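Long-range contacts in epidermin leader peptide processing serine protease EpiP (Staphylococcus aureus subsp. aureus, PDB 3QFH), which probably cleaves the leader peptide from the precursor of the lantibiotic epidermin, as a subtilisin-like serine endopeptidase: residues Y23-K28 against N71-I76; V255-L260 against E302-P307; K262-A267 against A308-V313. All blocks are in the same frame, centred on the assembly; numbering follows the deposited sequence.

Contact 1 pairs two strands within the propeptide-like part, while contacts 2 and 3 lie in the subtilisin-like part and share helix 254-269. That helix connects all three. Its first turns meet the propeptide-like sheet, where Val255 CG2 packs 3.6 Å from Ser24 O, and Glu26 OE2 forms a salt bridge with Lys262 NZ at 3.2 Å. Along the chain contact 1 closes before contact 2 opens, and the segments of contacts 2 and 3 alternate. The centres of contacts 2 and 3 are about 10 Å apart, and Pro307 CB touches Ile264 CD1 at 3.6 Å. The putative catalytic triad, Asp130, His177 and Ser383, includes no residue of these segments.

Contact 1 (Y23-K28 against N71-I76); sequences YSVEYK and NDIKYI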
ATOM      1  N   TYR A  23      15.642  16.484  -9.273  1.00 33.79           N
ATOM      2  CA  TYR A  23      16.085  15.314 -10.029  1.00 33.00           C
ATOM      3  C   TYR A  23      16.204  14.087  -9.144  1.00 32.52           C
ATOM      4  O   TYR A  23      16.656  14.158  -7.984  1.00 31.24           O
ATOM      5  CB  TYR A  23      17.418  15.565 -10.731  1.00 32.59           C
ATOM      6  CG  TYR A  23      17.304  16.515 -11.893  1.00 34.52           C
ATOM      7  CD1 TYR A  23      16.965  16.047 -13.169  1.00 35.13           C
ATOM      8  CD2 TYR A  23      17.506  17.881 -11.725  1.00 37.19           C
ATOM      9  CE1 TYR A  23      16.837  16.917 -14.244  1.00 37.55           C
ATOM     10  CE2 TYR A  23      17.375  18.765 -12.801  1.00 40.25           C
ATOM     11  CZ  TYR A  23      17.048  18.276 -14.056  1.00 39.31           C
ATOM     12  OH  TYR A  23      16.927  19.142 -15.121  1.00 42.48           O
ATOM     13  N   SER A  24      15.764  12.966  -9.704  1.00 31.72           N
ATOM     14  CA  SER A  24      15.890  11.667  -9.064  1.00 30.86           C
ATOM     15  C   SER A  24      17.173  11.058  -9.600  1.00 30.16           C
ATOM     16  O   SER A  24      17.382  11.008 -10.818  1.00 29.54           O
ATOM     17  CB  SER A  24      14.685  10.791  -9.369  1.00 31.29           C
ATOM     18  OG  SER A  24      13.519  11.324  -8.752  1.00 33.97           O
ATOM     19  N   VAL A  25      18.039  10.604  -8.694  1.00 29.47           N
ATOM     20  CA  VAL A  25      19.337  10.083  -9.087  1.00 29.93           C
ATOM     21  C   VAL A  25      19.637   8.720  -8.496  1.00 30.69           C
ATOM     22  O   VAL A  25      19.482   8.512  -7.287  1.00 31.48           O
ATOM     23  CB  VAL A  25      20.472  11.067  -8.662  1.00 30.50           C
ATOM     24  CG1 VAL A  25      21.821  10.543  -9.078  1.00 30.80           C
ATOM     25  CG2 VAL A  25      20.239  12.450  -9.286  1.00 31.62           C
ATOM     26  N   GLU A  26      20.066   7.795  -9.358  1.00 30.03           N
ATOM     27  CA  GLU A  26      20.483   6.482  -8.923  1.00 30.55           C
ATOM     28  C   GLU A  26      21.996   6.451  -9.004  1.00 31.46           C
ATOM     29  O   GLU A  26      22.583   6.668 -10.069  1.00 32.12           O
ATOM     30  CB  GLU A  26      19.835   5.371  -9.761  1.00 30.77           C
ATOM     31  CG  GLU A  26      20.195   3.967  -9.277  1.00 35.54           C
ATOM     32  CD  GLU A  26      19.263   2.877  -9.815  1.00 42.46           C
ATOM     33  OE1 GLU A  26      18.317   3.188 -10.589  1.00 44.52           O
ATOM     34  OE2 GLU A  26      19.473   1.702  -9.436  1.00 49.36           O
ATOM     35  N   TYR A  27      22.634   6.221  -7.868  1.00 32.28           N
ATOM     36  CA  TYR A  27      24.089   6.223  -7.797  1.00 32.46           C
ATOM     37  C   TYR A  27      24.649   4.820  -7.561  1.00 35.31           C
ATOM     38  O   TYR A  27      23.902   3.867  -7.370  1.00 35.81           O
ATOM     39  CB  TYR A  27      24.589   7.243  -6.767  1.00 31.20           C
ATOM     40  CG  TYR A  27      24.012   7.158  -5.360  1.00 29.69           C
ATOM     41  CD1 TYR A  27      24.645   6.426  -4.369  1.00 27.70           C
ATOM     42  CD2 TYR A  27      22.882   7.880  -5.012  1.00 26.42           C
ATOM     43  CE1 TYR A  27      24.146   6.379  -3.077  1.00 32.39           C
ATOM     44  CE2 TYR A  27      22.367   7.835  -3.733  1.00 29.01           C
ATOM     45  CZ  TYR A  27      23.007   7.086  -2.763  1.00 28.85           C
ATOM     46  OH  TYR A  27      22.503   7.043  -1.479  1.00 30.10           O
ATOM     47  N   LYS A  28      25.966   4.686  -7.603  1.00 37.30           N
ATOM     48  CA  LYS A  28      26.572   3.356  -7.521  1.00 39.96           C
ATOM     49  C   LYS A  28      27.157   2.957  -6.177  1.00 40.40           C
ATOM     50  O   LYS A  28      27.150   1.786  -5.839  1.00 41.28           O
ATOM     51  CB  LYS A  28      27.637   3.220  -8.617  1.00 40.65           C
ATOM     52  CG  LYS A  28      27.043   3.342 -10.019  1.00 43.01           C
ATOM     53  CD  LYS A  28      28.050   3.076 -11.137  1.00 47.25           C
ATOM     54  CE  LYS A  28      27.384   3.257 -12.507  1.00 48.39           C
ATOM     55  NZ  LYS A  28      28.278   2.919 -13.656  1.00 52.42           N
ATOM     56  N   ASN A  71      31.527   6.766 -13.171  1.00 41.38           N
ATOM     57  CA  ASN A  71      31.968   5.888 -12.091  1.00 42.05           C
ATOM     58  C   ASN A  71      31.013   5.947 -10.895  1.00 41.76           C
ATOM     59  O   ASN A  71      31.000   5.041 -10.063  1.00 41.14           O
ATOM     60  CB  ASN A  71      33.368   6.293 -11.604  1.00 43.95           C
ATOM     61  CG  ASN A  71      34.415   6.321 -12.724  1.00 45.54           C
ATOM     62  OD1 ASN A  71      34.250   5.694 -13.776  1.00 46.55           O
ATOM     63  ND2 ASN A  71      35.508   7.049 -12.487  1.00 46.18           N
ATOM     64  N   ASP A  72      30.210   7.014 -10.817  1.00 40.67           N
ATOM     65  CA  ASP A  72      29.361   7.241  -9.647  1.00 40.00           C
ATOM     66  C   ASP A  72      27.876   7.282  -9.882  1.00 38.07           C
ATOM     67  O   ASP A  72      27.109   6.949  -8.980  1.00 37.90           O
ATOM     68  CB  ASP A  72      29.715   8.591  -9.023  1.00 40.40           C
ATOM     69  CG  ASP A  72      31.174   8.705  -8.639  1.00 43.34           C
ATOM     70  OD1 ASP A  72      31.857   7.667  -8.505  1.00 49.28           O
ATOM     71  OD2 ASP A  72      31.642   9.857  -8.465  1.00 48.69           O
ATOM     72  N   ILE A  73      27.464   7.722 -11.063  1.00 36.14           N
ATOM     73  CA  ILE A  73      26.053   7.918 -11.351  1.00 34.75           C
ATOM     74  C   ILE A  73      25.568   6.905 -12.377  1.00 34.39           C
ATOM     75  O   ILE A  73      26.140   6.788 -13.466  1.00 33.60           O
ATOM     76  CB  ILE A  73      25.814   9.344 -11.881  1.00 33.79           C
ATOM     77  CG1 ILE A  73      26.394  10.395 -10.913  1.00 36.25           C
ATOM     78  CG2 ILE A  73      24.346   9.599 -12.119  1.00 34.23           C
ATOM     79  CD1 ILE A  73      25.755  10.459  -9.520  1.00 28.33           C
ATOM     80  N   LYS A  74      24.518   6.172 -12.014  1.00 32.27           N
ATOM     81  CA  LYS A  74      23.948   5.159 -12.877  1.00 34.17           C
ATOM     82  C   LYS A  74      22.859   5.802 -13.753  1.00 32.68           C
ATOM     83  O   LYS A  74      22.931   5.709 -14.974  1.00 32.70           O
ATOM     84  CB  LYS A  74      23.432   3.979 -12.038  1.00 35.00           C
ATOM     85  CG  LYS A  74      22.943   2.742 -12.824  1.00 41.15           C
ATOM     86  CD  LYS A  74      22.685   1.561 -11.858  1.00 44.62           C
ATOM     87  CE  LYS A  74      21.922   0.399 -12.498  1.00 47.83           C
ATOM     88  NZ  LYS A  74      22.569  -0.169 -13.712  1.00 52.22           N
ATOM     89  N   TYR A  75      21.882   6.472 -13.130  1.00 31.70           N
ATOM     90  CA  TYR A  75      20.803   7.148 -13.858  1.00 30.54           C
ATOM     91  C   TYR A  75      20.356   8.431 -13.191  1.00 29.49           C
ATOM     92  O   TYR A  75      20.464   8.591 -11.975  1.00 28.80           O
ATOM     93  CB  TYR A  75      19.545   6.275 -13.960  1.00 31.92           C
ATOM     94  CG  TYR A  75      19.719   4.964 -14.636  1.00 32.82           C
ATOM     95  CD1 TYR A  75      19.974   4.903 -15.999  1.00 36.83           C
ATOM     96  CD2 TYR A  75      19.588   3.772 -13.930  1.00 36.19           C
ATOM     97  CE1 TYR A  75      20.136   3.696 -16.638  1.00 41.18           C
ATOM     98  CE2 TYR A  75      19.745   2.555 -14.561  1.00 40.54           C
ATOM     99  CZ  TYR A  75      20.020   2.528 -15.922  1.00 42.22           C
ATOM    100  OH  TYR A  75      20.170   1.344 -16.575  1.00 47.23           O
ATOM    101  N   ILE A  76      19.804   9.326 -14.004  1.00 29.42           N
ATOM    102  CA  ILE A  76      19.233  10.564 -13.539  1.00 29.66           C
ATOM    103  C   ILE A  76      18.026  10.871 -14.407  1.00 30.11           C
ATOM    104  O   ILE A  76      18.082  10.703 -15.629  1.00 30.08           O
ATOM    105  CB  ILE A  76      20.214  11.788 -13.643  1.00 30.77           C
ATOM    106  CG1 ILE A  76      21.498  11.562 -12.858  1.00 33.91           C
ATOM    107  CG2 ILE A  76      19.548  13.059 -13.103  1.00 33.46           C
ATOM    108  CD1 ILE A  76      22.502  12.735 -12.962  1.00 35.24           C
TER
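Strands 23-27 and 73-76 run antiparallel, their axes 4.6 Å apart at closest approach and inclined at 160°. Val25 faces Ile76 and Glu26 faces Tyr75, but Tyr27 then faces Ile73: the register slips by one residue in a classic beta bulge. Both Lys74 and Tyr75 oppose Glu26, so Glu26 O accepts two hydrogen bonds, from Lys74 N at 2.8 Å and from Tyr75 N, the latter on a lone pair. Glu26 N returns a nearly straight bond (168°) to Tyr75 O at 2.8 Å.

The Glu26 side chain leaves the sheet on the face it shares with Tyr75. CB comes within 4.0 Å of Tyr75 O; CG, anti to the backbone N (chi1 -177°), only carries the chain on, and CD nears Lys74 CD. At the tip the carboxylate divides: OE1 meets the edge of the Tyr75 ring in its plane, 3.6 Å from CD2, while OE2 lies beside the Lys74 methylenes, 4.0 Å from CD. On the other face Val25 CG2 packs against Ile76 CG1 at 3.9 Å, and Ile76 also packs on Leu66 of helix 60-66.

Glu26 OE2 finds its salt bridge in Lys262 of helix 254-269, not in Lys74, whose NZ stays 5.6 Å away. With Asp258 OD2 close to OE1, the buried carboxylate probably has a raised pKa, partly offset by Lys262, and it ties the propeptide-like sheet electrostatically to the subtilase helix.

Contact 2 (V255-L260 against E302-P307); sequences VEYDAL and EVKDVP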
ATOM      1  N   VAL A 255      14.347   6.033 -12.418  1.00 32.27           N
ATOM      2  CA  VAL A 255      14.932   6.011 -11.072  1.00 31.64           C
ATOM      3  C   VAL A 255      13.915   5.627 -10.007  1.00 31.35           C
ATOM      4  O   VAL A 255      14.219   4.830  -9.112  1.00 29.31           O
ATOM      5  CB  VAL A 255      15.660   7.317 -10.726  1.00 32.33           C
ATOM      6  CG1 VAL A 255      16.180   7.274  -9.302  1.00 29.45           C
ATOM      7  CG2 VAL A 255      16.812   7.515 -11.683  1.00 31.88           C
ATOM      8  N   GLU A 256      12.704   6.166 -10.125  1.00 31.57           N
ATOM      9  CA  GLU A 256      11.642   5.858  -9.201  1.00 31.50           C
ATOM     10  C   GLU A 256      11.239   4.401  -9.317  1.00 31.37           C
ATOM     11  O   GLU A 256      11.010   3.747  -8.319  1.00 29.14           O
ATOM     12  CB  GLU A 256      10.405   6.733  -9.440  1.00 31.57           C
ATOM     13  CG  GLU A 256      10.441   8.096  -8.813  1.00 37.94           C
ATOM     14  CD  GLU A 256      11.358   9.097  -9.489  1.00 43.18           C
ATOM     15  OE1 GLU A 256      11.797   8.875 -10.653  1.00 45.73           O
ATOM     16  OE2 GLU A 256      11.603  10.140  -8.838  1.00 44.96           O
ATOM     17  N   TYR A 257      11.111   3.914 -10.550  1.00 33.34           N
ATOM     18  CA  TYR A 257      10.724   2.526 -10.790  1.00 33.51           C
ATOM     19  C   TYR A 257      11.714   1.595 -10.076  1.00 33.03           C
ATOM     20  O   TYR A 257      11.323   0.724  -9.282  1.00 32.11           O
ATOM     21  CB  TYR A 257      10.683   2.218 -12.295  1.00 33.78           C
ATOM     22  CG  TYR A 257      10.178   0.827 -12.566  1.00 38.11           C
ATOM     23  CD1 TYR A 257       8.841   0.600 -12.852  1.00 39.95           C
ATOM     24  CD2 TYR A 257      11.031  -0.275 -12.480  1.00 40.68           C
ATOM     25  CE1 TYR A 257       8.363  -0.692 -13.067  1.00 41.75           C
ATOM     26  CE2 TYR A 257      10.567  -1.557 -12.705  1.00 42.69           C
ATOM     27  CZ  TYR A 257       9.228  -1.756 -12.994  1.00 42.01           C
ATOM     28  OH  TYR A 257       8.760  -3.029 -13.204  1.00 43.23           O
ATOM     29  N   ASP A 258      12.993   1.806 -10.354  1.00 32.75           N
ATOM     30  CA  ASP A 258      14.063   1.025  -9.748  1.00 33.64           C
ATOM     31  C   ASP A 258      14.054   1.134  -8.243  1.00 32.88           C
ATOM     32  O   ASP A 258      14.249   0.145  -7.565  1.00 34.53           O
ATOM     33  CB  ASP A 258      15.431   1.495 -10.253  1.00 34.13           C
ATOM     34  CG  ASP A 258      15.674   1.140 -11.717  1.00 37.82           C
ATOM     35  OD1 ASP A 258      14.914   0.314 -12.267  1.00 40.34           O
ATOM     36  OD2 ASP A 258      16.637   1.678 -12.309  1.00 39.44           O
ATOM     37  N   ALA A 259      13.860   2.342  -7.726  1.00 32.16           N
ATOM     38  CA  ALA A 259      13.868   2.559  -6.281  1.00 32.95           C
ATOM     39  C   ALA A 259      12.770   1.732  -5.624  1.00 31.40           C
ATOM     40  O   ALA A 259      13.014   1.037  -4.626  1.00 30.52           O
ATOM     41  CB  ALA A 259      13.677   4.030  -5.951  1.00 32.15           C
ATOM     42  N   LEU A 260      11.580   1.802  -6.209  1.00 30.69           N
ATOM     43  CA  LEU A 260      10.414   1.074  -5.703  1.00 31.28           C
ATOM     44  C   LEU A 260      10.570  -0.458  -5.784  1.00 30.26           C
ATOM     45  O   LEU A 260      10.292  -1.155  -4.805  1.00 29.10           O
ATOM     46  CB  LEU A 260       9.142   1.539  -6.422  1.00 30.43           C
ATOM     47  CG  LEU A 260       7.825   1.035  -5.835  1.00 35.23           C
ATOM     48  CD1 LEU A 260       7.758   1.287  -4.303  1.00 35.88           C
ATOM     49  CD2 LEU A 260       6.655   1.692  -6.544  1.00 37.05           C
ATOM     50  N   GLU A 302       6.211   2.775 -22.316  1.00 62.22           N
ATOM     51  CA  GLU A 302       5.324   1.856 -21.569  1.00 60.58           C
ATOM     52  C   GLU A 302       4.925   2.411 -20.209  1.00 57.72           C
ATOM     53  O   GLU A 302       5.743   2.989 -19.499  1.00 57.20           O
ATOM     54  CB  GLU A 302       5.920   0.453 -21.381  1.00 61.00           C
ATOM     55  CG  GLU A 302       5.832  -0.454 -22.613  1.00 64.23           C
ATOM     56  CD  GLU A 302       5.906  -1.952 -22.267  1.00 68.69           C
ATOM     57  OE1 GLU A 302       5.743  -2.320 -21.075  1.00 68.25           O
ATOM     58  OE2 GLU A 302       6.096  -2.767 -23.200  1.00 71.65           O
ATOM     59  N   VAL A 303       3.654   2.227 -19.864  1.00 54.80           N
ATOM     60  CA  VAL A 303       3.122   2.663 -18.587  1.00 52.95           C
ATOM     61  C   VAL A 303       2.803   1.438 -17.726  1.00 51.22           C
ATOM     62  O   VAL A 303       2.262   0.458 -18.226  1.00 52.47           O
ATOM     63  CB  VAL A 303       1.858   3.505 -18.779  1.00 52.75           C
ATOM     64  CG1 VAL A 303       1.236   3.840 -17.448  1.00 51.28           C
ATOM     65  CG2 VAL A 303       2.190   4.774 -19.552  1.00 53.66           C
ATOM     66  N   LYS A 304       3.140   1.491 -16.444  1.00 48.94           N
ATOM     67  CA  LYS A 304       2.866   0.372 -15.536  1.00 47.50           C
ATOM     68  C   LYS A 304       2.174   0.820 -14.260  1.00 45.57           C
ATOM     69  O   LYS A 304       2.418   1.920 -13.764  1.00 46.05           O
ATOM     70  CB  LYS A 304       4.151  -0.365 -15.165  1.00 47.61           C
ATOM     71  CG  LYS A 304       4.837  -1.061 -16.325  1.00 49.89           C
ATOM     72  CD  LYS A 304       5.793  -2.153 -15.849  1.00 54.41           C
ATOM     73  CE  LYS A 304       5.034  -3.345 -15.247  1.00 56.94           C
ATOM     74  NZ  LYS A 304       5.926  -4.420 -14.730  1.00 59.77           N
ATOM     75  N   ASP A 305       1.303  -0.042 -13.742  1.00 43.10           N
ATOM     76  CA  ASP A 305       0.597   0.211 -12.496  1.00 41.88           C
ATOM     77  C   ASP A 305       1.528  -0.320 -11.402  1.00 39.44           C
ATOM     78  O   ASP A 305       1.733  -1.519 -11.317  1.00 38.65           O
ATOM     79  CB  ASP A 305      -0.746  -0.534 -12.518  1.00 42.93           C
ATOM     80  CG  ASP A 305      -1.604  -0.275 -11.288  1.00 44.18           C
ATOM     81  OD1 ASP A 305      -1.266   0.611 -10.481  1.00 48.73           O
ATOM     82  OD2 ASP A 305      -2.641  -0.968 -11.136  1.00 48.17           O
ATOM     83  N   VAL A 306       2.108   0.568 -10.590  1.00 37.84           N
ATOM     84  CA  VAL A 306       3.070   0.150  -9.570  1.00 35.98           C
ATOM     85  C   VAL A 306       2.704   0.643  -8.162  1.00 35.12           C
ATOM     86  O   VAL A 306       2.100   1.695  -7.996  1.00 35.61           O
ATOM     87  CB  VAL A 306       4.503   0.601  -9.928  1.00 35.70           C
ATOM     88  CG1 VAL A 306       4.819   0.238 -11.371  1.00 39.06           C
ATOM     89  CG2 VAL A 306       4.696   2.077  -9.703  1.00 35.34           C
ATOM     90  N   PRO A 307       3.076  -0.122  -7.132  1.00 33.21           N
ATOM     91  CA  PRO A 307       3.817  -1.373  -7.179  1.00 32.66           C
ATOM     92  C   PRO A 307       2.976  -2.634  -7.442  1.00 32.17           C
ATOM     93  O   PRO A 307       3.521  -3.735  -7.406  1.00 31.28           O
ATOM     94  CB  PRO A 307       4.432  -1.447  -5.778  1.00 31.46           C
ATOM     95  CG  PRO A 307       3.414  -0.789  -4.905  1.00 32.96           C
ATOM     96  CD  PRO A 307       2.784   0.293  -5.744  1.00 33.25           C
TER
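In this subtilisin-like alpha/beta domain, helix 254-269 meets strand 302-306, which pairs antiparallel with strand 237-241 in a two-stranded sheet apart from the central parallel one. The axes of the short segments stay 11.2 Å apart and diverge by 34°, so side chains alone span the gap. Two residues one helical turn apart, Tyr257 and Leu260, make the contact. Leu260 holds CG anti to its backbone N (chi1 -170°) and brings CD2 obliquely to Val306 CG2 at 3.7 Å and to Pro307 CB at 3.9 Å. The peptide bond before Pro307 is cis, and it turns the chain just where the ring meets this methyl. The other branch of Val306, CG1, meets Tyr257 CE1 at 4.0 Å, so the valine bridges both helix residues.

Farther out, the Lys304 chain bends at chi3 (69°) and crosses the end of the phenol obliquely. Its CD is 4.1 Å from Tyr257 CE1, and NZ approaches Tyr257 OH to 3.5 Å without forming a hydrogen bond. Met310 and Ile239 also touch the tyrosine. No hydrogen bond joins the two segments; apolar packing dominates, while the ammonium group could at most favour the phenol oxygen through a weak electrostatic attraction.

Contact 3 (K262-A267 against A308-V313); sequences KAINYA and ASMDNV
Ile264 and Asn265, adjacent on helix 254-269, carry one apolar and one polar half of this contact with the loop 308-313. The two branches of Ile264 divide their work. CD1, at the end of a chain with CG1 anti to the carbonyl carbon, touches both Val313 CG1, in the conformer described, at 3.6 Å and Met310 SD at 3.9 Å, and both side chains cross it obliquely. CG2, anti to the backbone N, rests on main-chain carbonyls, 3.4 Å from Asp311 O and 3.5 Å from Asn312 O.

Beside this packing, Asn312 ND2 donates to Asn265 OD1 over 2.9 Å, with an N-H...O angle of 159°. The side chains cross at about a right angle and their amide planes are 73° apart. The acceptor lies close to the amide plane of Asn312, whereas the donor stands 46° out of the carbonyl plane of Asn265, so the bond does not use a lone-pair direction. The backbone of Asn312 has positive phi and psi, a left-handed conformation that turns the loop at the point where its side chain reaches the helix, and so aims the amide. A water adds a second polar link, donating to Ile264 O at 2.8 Å and to Asn312 O at 3.1 Å; the helix backbone and the loop backbone are thereby joined through one molecule.

In the second shell, Gln261 OE1, one turn earlier on the helix, accepts from Asp311 N, and Met310 also packs on Tyr257 and Leu260. The loop thus follows the helix surface between strand 302-306 and strand 314-319 of the parallel sheet, while Ala263 and Ala267 of the same helix pack on helix 213-225.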
ATOM      1  N   LYS A 262      13.391  -2.059  -6.025  1.00 29.01           N
ATOM      2  CA  LYS A 262      14.508  -2.419  -5.131  1.00 30.23           C
ATOM      3  C   LYS A 262      14.082  -2.383  -3.663  1.00 28.55           C
ATOM      4  O   LYS A 262      14.521  -3.204  -2.880  1.00 28.89           O
ATOM      5  CB  LYS A 262      15.749  -1.548  -5.380  1.00 31.85           C
ATOM      6  CG  LYS A 262      16.434  -1.860  -6.704  1.00 34.14           C
ATOM      7  CD  LYS A 262      17.486  -0.812  -7.110  1.00 41.49           C
ATOM      8  CE  LYS A 262      18.693  -0.772  -6.179  1.00 45.10           C
ATOM      9  NZ  LYS A 262      19.732   0.228  -6.634  1.00 48.54           N
ATOM     10  N   ALA A 263      13.208  -1.454  -3.302  1.00 27.53           N
ATOM     11  CA  ALA A 263      12.702  -1.383  -1.925  1.00 27.79           C
ATOM     12  C   ALA A 263      11.944  -2.687  -1.592  1.00 26.81           C
ATOM     13  O   ALA A 263      12.165  -3.300  -0.553  1.00 26.26           O
ATOM     14  CB  ALA A 263      11.778  -0.175  -1.758  1.00 25.93           C
ATOM     15  N   ILE A 264      11.044  -3.079  -2.493  1.00 26.11           N
ATOM     16  CA  ILE A 264      10.258  -4.320  -2.374  1.00 26.30           C
ATOM     17  C   ILE A 264      11.166  -5.577  -2.215  1.00 27.00           C
ATOM     18  O   ILE A 264      10.931  -6.426  -1.357  1.00 26.13           O
ATOM     19  CB  ILE A 264       9.298  -4.452  -3.596  1.00 25.07           C
ATOM     20  CG1 ILE A 264       8.224  -3.365  -3.506  1.00 25.93           C
ATOM     21  CG2 ILE A 264       8.631  -5.838  -3.657  1.00 26.26           C
ATOM     22  CD1 ILE A 264       7.379  -3.204  -4.744  1.00 29.96           C
ATOM     23  N   ASN A 265      12.214  -5.660  -3.013  1.00 27.81           N
ATOM     24  CA  ASN A 265      13.133  -6.803  -2.944  1.00 28.84           C
ATOM     25  C   ASN A 265      13.973  -6.739  -1.679  1.00 28.33           C
ATOM     26  O   ASN A 265      14.352  -7.772  -1.122  1.00 31.15           O
ATOM     27  CB  ASN A 265      13.984  -6.886  -4.207  1.00 29.32           C
ATOM     28  CG  ASN A 265      13.150  -7.200  -5.459  1.00 31.09           C
ATOM     29  OD1 ASN A 265      12.002  -7.639  -5.363  1.00 33.04           O
ATOM     30  ND2 ASN A 265      13.736  -7.003  -6.625  1.00 31.50           N
ATOM     31  N   TYR A 266      14.257  -5.525  -1.226  1.00 28.01           N
ATOM     32  CA  TYR A 266      14.968  -5.322   0.024  1.00 27.92           C
ATOM     33  C   TYR A 266      14.084  -5.868   1.163  1.00 27.73           C
ATOM     34  O   TYR A 266      14.561  -6.617   2.023  1.00 26.63           O
ATOM     35  CB  TYR A 266      15.289  -3.845   0.231  1.00 27.65           C
ATOM     36  CG  TYR A 266      16.050  -3.527   1.509  1.00 28.44           C
ATOM     37  CD1 TYR A 266      17.434  -3.463   1.525  1.00 34.14           C
ATOM     38  CD2 TYR A 266      15.374  -3.296   2.697  1.00 28.74           C
ATOM     39  CE1 TYR A 266      18.126  -3.167   2.696  1.00 36.39           C
ATOM     40  CE2 TYR A 266      16.042  -3.001   3.855  1.00 32.96           C
ATOM     41  CZ  TYR A 266      17.415  -2.938   3.856  1.00 35.01           C
ATOM     42  OH  TYR A 266      18.062  -2.646   5.026  1.00 40.59           O
ATOM     43  N   ALA A 267      12.800  -5.510   1.147  1.00 25.71           N
ATOM     44  CA  ALA A 267      11.862  -5.996   2.164  1.00 25.71           C
ATOM     45  C   ALA A 267      11.842  -7.504   2.157  1.00 26.49           C
ATOM     46  O   ALA A 267      11.865  -8.111   3.214  1.00 26.08           O
ATOM     47  CB  ALA A 267      10.447  -5.437   1.959  1.00 21.69           C
ATOM     48  N   ALA A 308       1.690  -2.480  -7.741  1.00 31.81           N
ATOM     49  CA  ALA A 308       0.807  -3.642  -7.929  1.00 32.09           C
ATOM     50  C   ALA A 308       1.292  -4.654  -8.960  1.00 32.54           C
ATOM     51  O   ALA A 308       1.071  -5.848  -8.782  1.00 32.39           O
ATOM     52  CB  ALA A 308      -0.631  -3.196  -8.271  1.00 31.08           C
ATOM     53  N   SER A 309       1.920  -4.190 -10.035  1.00 31.88           N
ATOM     54  CA  SER A 309       2.375  -5.090 -11.097  1.00 33.68           C
ATOM     55  C   SER A 309       3.847  -5.465 -10.960  1.00 33.11           C
ATOM     56  O   SER A 309       4.392  -6.091 -11.836  1.00 33.70           O
ATOM     57  CB  SER A 309       2.164  -4.437 -12.471  1.00 34.31           C
ATOM     58  OG  SER A 309       2.961  -3.259 -12.578  1.00 38.28           O
ATOM     59  N   MET A 310       4.488  -5.078  -9.867  1.00 32.71           N
ATOM     60  CA  MET A 310       5.913  -5.369  -9.695  1.00 33.26           C
ATOM     61  C   MET A 310       6.183  -6.770  -9.161  1.00 32.12           C
ATOM     62  O   MET A 310       5.287  -7.461  -8.717  1.00 30.91           O
ATOM     63  CB  MET A 310       6.564  -4.324  -8.793  1.00 33.76           C
ATOM     64  CG  MET A 310       6.894  -2.998  -9.504  1.00 34.80           C
ATOM     65  SD  MET A 310       7.569  -1.805  -8.327  1.00 37.33           S
ATOM     66  CE  MET A 310       8.229  -0.533  -9.419  1.00 34.99           C
ATOM     67  N   ASP A 311       7.440  -7.185  -9.213  1.00 32.07           N
ATOM     68  CA  ASP A 311       7.807  -8.495  -8.710  1.00 32.19           C
ATOM     69  C   ASP A 311       7.786  -8.504  -7.186  1.00 30.61           C
ATOM     70  O   ASP A 311       8.082  -7.487  -6.537  1.00 28.60           O
ATOM     71  CB  ASP A 311       9.210  -8.872  -9.196  1.00 33.97           C
ATOM     72  CG  ASP A 311       9.313  -8.912 -10.717  1.00 38.47           C
ATOM     73  OD1 ASP A 311       8.304  -9.250 -11.390  1.00 45.86           O
ATOM     74  OD2 ASP A 311      10.411  -8.611 -11.234  1.00 48.43           O
ATOM     75  N   ASN A 312       7.425  -9.662  -6.638  1.00 28.37           N
ATOM     76  CA  ASN A 312       7.413  -9.900  -5.208  1.00 28.62           C
ATOM     77  C   ASN A 312       6.409  -9.087  -4.378  1.00 26.75           C
ATOM     78  O   ASN A 312       6.688  -8.669  -3.269  1.00 26.48           O
ATOM     79  CB  ASN A 312       8.823  -9.744  -4.673  1.00 28.97           C
ATOM     80  CG  ASN A 312       9.775 -10.733  -5.304  1.00 32.58           C
ATOM     81  OD1 ASN A 312       9.493 -11.914  -5.325  1.00 34.26           O
ATOM     82  ND2 ASN A 312      10.911 -10.250  -5.811  1.00 31.33           N
ATOM     83  N   VAL A 313       5.237  -8.864  -4.938  0.60 27.79           N
ATOM     84  CA  VAL A 313       4.172  -8.178  -4.222  0.60 26.76           C
ATOM     85  C   VAL A 313       2.933  -9.055  -4.279  0.60 26.22           C
ATOM     86  O   VAL A 313       2.710  -9.768  -5.252  0.60 25.43           O
ATOM     87  CB  VAL A 313       3.830  -6.812  -4.845  0.60 27.24           C
ATOM     88  CG1 VAL A 313       5.073  -5.917  -4.926  0.60 28.02           C
ATOM     89  CG2 VAL A 313       3.235  -6.992  -6.211  0.60 29.13           C
TER
HETATM   90  O   HOH W   1       8.680  -8.068  -0.968  1.00 30.85           O